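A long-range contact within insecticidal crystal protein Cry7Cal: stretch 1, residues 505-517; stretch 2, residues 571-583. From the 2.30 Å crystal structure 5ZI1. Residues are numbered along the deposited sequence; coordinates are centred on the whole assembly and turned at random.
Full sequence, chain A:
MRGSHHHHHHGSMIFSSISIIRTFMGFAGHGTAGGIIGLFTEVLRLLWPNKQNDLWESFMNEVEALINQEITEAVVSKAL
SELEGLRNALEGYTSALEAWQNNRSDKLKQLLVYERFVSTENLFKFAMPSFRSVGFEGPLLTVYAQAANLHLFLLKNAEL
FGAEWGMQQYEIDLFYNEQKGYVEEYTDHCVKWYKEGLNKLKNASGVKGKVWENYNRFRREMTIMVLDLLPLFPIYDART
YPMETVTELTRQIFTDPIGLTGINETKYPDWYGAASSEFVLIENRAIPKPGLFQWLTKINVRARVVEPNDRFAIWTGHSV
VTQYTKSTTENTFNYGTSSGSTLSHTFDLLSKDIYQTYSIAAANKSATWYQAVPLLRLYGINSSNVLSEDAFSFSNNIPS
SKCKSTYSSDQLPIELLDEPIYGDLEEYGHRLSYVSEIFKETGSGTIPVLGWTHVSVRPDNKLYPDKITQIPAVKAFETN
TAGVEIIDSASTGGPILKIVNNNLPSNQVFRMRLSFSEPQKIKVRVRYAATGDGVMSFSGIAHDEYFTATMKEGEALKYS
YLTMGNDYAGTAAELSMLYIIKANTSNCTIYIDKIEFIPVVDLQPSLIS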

# COMPACT_ATOMS: atom_id res chain seq x y z
N PRO A 505 20.57 -21.04 8.80
CA PRO A 505 21.06 -22.42 8.71
C PRO A 505 22.05 -22.60 7.58
O PRO A 505 23.07 -23.28 7.74
CB PRO A 505 19.78 -23.24 8.47
CG PRO A 505 18.66 -22.37 8.91
CD PRO A 505 19.11 -20.96 8.64
N SER A 506 21.77 -22.01 6.42
CA SER A 506 22.62 -22.14 5.26
C SER A 506 22.60 -20.80 4.52
O SER A 506 22.06 -19.80 5.01
CB SER A 506 22.16 -23.30 4.37
OG SER A 506 21.03 -22.95 3.58
N ASN A 507 23.20 -20.78 3.33
CA ASN A 507 23.30 -19.54 2.58
C ASN A 507 21.96 -19.09 2.01
O ASN A 507 21.79 -17.90 1.72
CB ASN A 507 24.31 -19.70 1.44
CG ASN A 507 25.74 -19.80 1.93
OD1 ASN A 507 26.06 -19.51 3.09
ND2 ASN A 507 26.63 -20.22 1.03
N GLN A 508 21.02 -20.02 1.81
CA GLN A 508 19.81 -19.70 1.07
C GLN A 508 18.89 -18.82 1.91
O GLN A 508 18.62 -19.11 3.08
CB GLN A 508 19.09 -20.98 0.67
CG GLN A 508 17.93 -20.72 -0.27
CD GLN A 508 17.47 -21.96 -1.02
OE1 GLN A 508 16.31 -22.37 -0.92
NE2 GLN A 508 18.38 -22.56 -1.79
N VAL A 509 18.39 -17.74 1.30
CA VAL A 509 17.47 -16.84 1.99
C VAL A 509 16.03 -17.13 1.59
O VAL A 509 15.18 -17.38 2.45
CB VAL A 509 17.82 -15.37 1.73
CG1 VAL A 509 16.77 -14.47 2.37
CG2 VAL A 509 19.23 -15.04 2.24
N PHE A 510 15.73 -17.08 0.29
CA PHE A 510 14.35 -17.32 -0.13
C PHE A 510 14.31 -17.98 -1.50
O PHE A 510 15.32 -18.04 -2.21
CB PHE A 510 13.52 -16.02 -0.11
CG PHE A 510 13.89 -15.00 -1.17
CD1 PHE A 510 13.64 -15.22 -2.52
CD2 PHE A 510 14.41 -13.77 -0.81
CE1 PHE A 510 13.94 -14.27 -3.47
CE2 PHE A 510 14.71 -12.81 -1.76
CZ PHE A 510 14.48 -13.07 -3.09
N ARG A 511 13.12 -18.46 -1.86
CA ARG A 511 12.84 -18.93 -3.21
C ARG A 511 11.70 -18.14 -3.82
O ARG A 511 10.74 -17.79 -3.14
CB ARG A 511 12.40 -20.38 -3.27
CG ARG A 511 12.79 -21.20 -2.09
CD ARG A 511 12.77 -22.62 -2.50
NE ARG A 511 13.13 -23.51 -1.40
CZ ARG A 511 13.94 -24.55 -1.56
NH1 ARG A 511 14.23 -25.32 -0.52
NH2 ARG A 511 14.46 -24.80 -2.76
N MET A 512 11.77 -17.97 -5.13
CA MET A 512 10.82 -17.17 -5.87
C MET A 512 10.70 -17.77 -7.26
O MET A 512 11.70 -18.21 -7.83
CB MET A 512 11.30 -15.72 -5.92
CG MET A 512 10.45 -14.76 -6.71
SD MET A 512 11.20 -13.11 -6.64
CE MET A 512 10.80 -12.57 -4.98
N ARG A 513 9.47 -17.83 -7.79
CA ARG A 513 9.24 -18.30 -9.15
C ARG A 513 8.96 -17.10 -10.04
O ARG A 513 8.18 -16.22 -9.68
CB ARG A 513 8.07 -19.29 -9.24
CG ARG A 513 8.32 -20.60 -8.52
CD ARG A 513 7.51 -21.78 -9.11
NE ARG A 513 8.03 -23.03 -8.57
CZ ARG A 513 7.61 -23.60 -7.45
NH1 ARG A 513 6.61 -23.05 -6.76
NH2 ARG A 513 8.15 -24.73 -7.03
N LEU A 514 9.58 -17.08 -11.21
CA LEU A 514 9.42 -15.98 -12.15
C LEU A 514 8.72 -16.49 -13.41
O LEU A 514 8.74 -17.68 -13.71
CB LEU A 514 10.78 -15.35 -12.52
CG LEU A 514 11.65 -14.69 -11.44
CD1 LEU A 514 10.92 -13.60 -10.65
CD2 LEU A 514 12.20 -15.72 -10.49
N SER A 515 8.07 -15.57 -14.12
CA SER A 515 7.36 -15.87 -15.36
C SER A 515 7.98 -15.05 -16.47
O SER A 515 8.03 -13.82 -16.37
CB SER A 515 5.86 -15.55 -15.27
OG SER A 515 5.19 -16.36 -14.32
N PHE A 516 8.42 -15.72 -17.53
CA PHE A 516 8.86 -15.04 -18.74
C PHE A 516 8.59 -15.95 -19.93
O PHE A 516 8.45 -17.16 -19.78
CB PHE A 516 10.35 -14.66 -18.66
CG PHE A 516 11.19 -15.67 -17.95
CD1 PHE A 516 11.75 -16.74 -18.64
CD2 PHE A 516 11.43 -15.55 -16.59
CE1 PHE A 516 12.53 -17.67 -17.98
CE2 PHE A 516 12.21 -16.48 -15.92
CZ PHE A 516 12.76 -17.55 -16.61
N SER A 517 8.49 -15.34 -21.12
CA SER A 517 8.28 -16.11 -22.35
C SER A 517 9.61 -16.66 -22.85
O SER A 517 9.86 -17.87 -22.81
CB SER A 517 7.62 -15.24 -23.42
OG SER A 517 6.37 -14.72 -23.01
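Stretch 2 571-583: TAAELSMLYIIKA

Antiparallel strands distant in sequence are held together by their backbones, while a few side chains at the ends and on the faces fix how one lies on the other. The pairing in Cry7Cal is a compact example. Stretch 2 is extended through Leu575 to Ile580 and runs against strand 508-513 at 163° between their N-to-C directions, the axes approaching to 4.6 Å, so that Arg513 lies beside Leu575, Arg511 beside Met577 and Gln508 beside Tyr579.

Asn507, whose contact covers the most surface, secures one end. Its backbone O accepts a hydrogen bond from Ile580 N at 2.8 Å, and its side chain reaches past the strand pairing, where Asn507 OD1 takes the amide of Lys582 (N) at 2.9 Å. One residue thus binds stretch 2 through both main chain and side chain.

Glu574 plays the corresponding part at the other end. Its O receives Leu514 N at 2.8 Å, and water 2 joins Glu574 OE1 (2.7 Å) to Arg513 NE (2.9 Å). Phe516 extends this end, its CE2 lying 3.7 Å from Ala572 CB.

Between them, Leu578 shows how a register can slip without breaking the sheet. Val509 N donates to Leu578 O at 2.9 Å, but the return bond, from Leu578 N to Phe510 O, is weak at 3.4 Å; a beta bulge shifts the register by one residue between Gln508 and Phe510. Side-chain packing accompanies the bulge: Leu578 CB sits over a face of the Phe510 ring, 3.6 Å from CE2 of that ring, and Val509 CG2 lies 3.8 Å from Leu578 CD2 and 3.5 Å from Ile580 CG1. Beyond it regular pairing resumes, with Met512 N to Ser576 O at 2.9 Å and Ser576 N to Met512 O at 2.8 Å.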

# COMPACT_ATOMS: atom_id res chain seq x y z
N THR A 571 21.14 -14.83 -16.75
CA THR A 571 19.90 -15.25 -17.38
C THR A 571 18.92 -15.67 -16.29
O THR A 571 19.26 -16.45 -15.39
CB THR A 571 20.15 -16.38 -18.39
OG1 THR A 571 20.95 -17.41 -17.80
CG2 THR A 571 20.86 -15.82 -19.64
N ALA A 572 17.69 -15.13 -16.39
CA ALA A 572 16.64 -15.35 -15.41
C ALA A 572 16.34 -16.83 -15.24
O ALA A 572 15.95 -17.50 -16.20
CB ALA A 572 15.36 -14.62 -15.84
N ALA A 573 16.53 -17.33 -14.03
CA ALA A 573 16.06 -18.66 -13.67
C ALA A 573 14.59 -18.60 -13.27
O ALA A 573 14.20 -17.79 -12.41
CB ALA A 573 16.90 -19.23 -12.53
N GLU A 574 13.76 -19.46 -13.87
CA GLU A 574 12.36 -19.52 -13.48
C GLU A 574 12.20 -19.79 -11.98
O GLU A 574 11.25 -19.30 -11.36
CB GLU A 574 11.63 -20.60 -14.29
CG GLU A 574 10.09 -20.50 -14.23
CD GLU A 574 9.45 -21.44 -13.21
OE1 GLU A 574 10.19 -22.27 -12.63
OE2 GLU A 574 8.22 -21.33 -12.96
N LEU A 575 13.12 -20.54 -11.39
CA LEU A 575 13.17 -20.76 -9.95
C LEU A 575 14.41 -20.03 -9.43
O LEU A 575 15.53 -20.52 -9.55
CB LEU A 575 13.22 -22.25 -9.62
CG LEU A 575 13.48 -22.66 -8.17
CD1 LEU A 575 12.48 -22.02 -7.21
CD2 LEU A 575 13.49 -24.15 -7.98
N SER A 576 14.21 -18.83 -8.87
CA SER A 576 15.32 -17.98 -8.47
C SER A 576 15.45 -17.95 -6.96
O SER A 576 14.45 -17.86 -6.23
CB SER A 576 15.16 -16.55 -8.96
OG SER A 576 15.29 -16.47 -10.36
N MET A 577 16.70 -18.00 -6.50
CA MET A 577 17.04 -18.00 -5.10
C MET A 577 17.98 -16.84 -4.82
O MET A 577 18.85 -16.54 -5.64
CB MET A 577 17.70 -19.32 -4.69
CG MET A 577 16.75 -20.30 -4.01
SD MET A 577 16.37 -21.79 -4.95
CE MET A 577 16.09 -21.14 -6.58
N LEU A 578 17.77 -16.17 -3.69
CA LEU A 578 18.73 -15.21 -3.18
C LEU A 578 19.52 -15.89 -2.08
O LEU A 578 18.96 -16.65 -1.29
CB LEU A 578 18.05 -13.94 -2.63
CG LEU A 578 19.03 -12.82 -2.24
CD1 LEU A 578 18.55 -11.47 -2.75
CD2 LEU A 578 19.27 -12.75 -0.75
N TYR A 579 20.83 -15.62 -2.05
CA TYR A 579 21.73 -16.25 -1.11
C TYR A 579 22.52 -15.18 -0.37
O TYR A 579 22.83 -14.13 -0.93
CB TYR A 579 22.72 -17.21 -1.80
CG TYR A 579 22.11 -18.28 -2.65
CD1 TYR A 579 21.74 -18.03 -3.96
CD2 TYR A 579 21.93 -19.56 -2.16
CE1 TYR A 579 21.19 -19.01 -4.75
CE2 TYR A 579 21.38 -20.56 -2.94
CZ TYR A 579 21.01 -20.28 -4.24
OH TYR A 579 20.46 -21.26 -5.04
N ILE A 580 22.85 -15.48 0.87
CA ILE A 580 23.86 -14.76 1.63
C ILE A 580 24.97 -15.75 1.90
O ILE A 580 24.73 -16.80 2.52
CB ILE A 580 23.30 -14.21 2.95
CG1 ILE A 580 22.20 -13.17 2.70
CG2 ILE A 580 24.43 -13.61 3.79
CD1 ILE A 580 22.67 -11.94 1.97
N ILE A 581 26.18 -15.44 1.45
CA ILE A 581 27.32 -16.33 1.64
C ILE A 581 27.78 -16.14 3.08
O ILE A 581 28.51 -15.19 3.39
CB ILE A 581 28.43 -16.05 0.63
CG1 ILE A 581 27.85 -15.94 -0.78
CG2 ILE A 581 29.50 -17.14 0.68
CD1 ILE A 581 27.00 -17.14 -1.20
N LYS A 582 27.35 -17.05 3.97
CA LYS A 582 27.61 -16.89 5.40
C LYS A 582 29.10 -16.69 5.68
O LYS A 582 29.49 -15.77 6.41
CB LYS A 582 27.09 -18.09 6.18
CG LYS A 582 25.59 -18.17 6.33
CD LYS A 582 25.19 -19.28 7.29
CE LYS A 582 25.15 -18.80 8.73
NZ LYS A 582 26.34 -19.15 9.54
N ALA A 583 29.94 -17.54 5.07
CA ALA A 583 31.37 -17.60 5.40
C ALA A 583 32.07 -16.26 5.23
O ALA A 583 33.01 -15.96 5.97
CB ALA A 583 32.06 -18.64 4.54
O HOH W 1 29.08 -19.58 3.11
O HOH W 2 10.02 -23.93 -10.53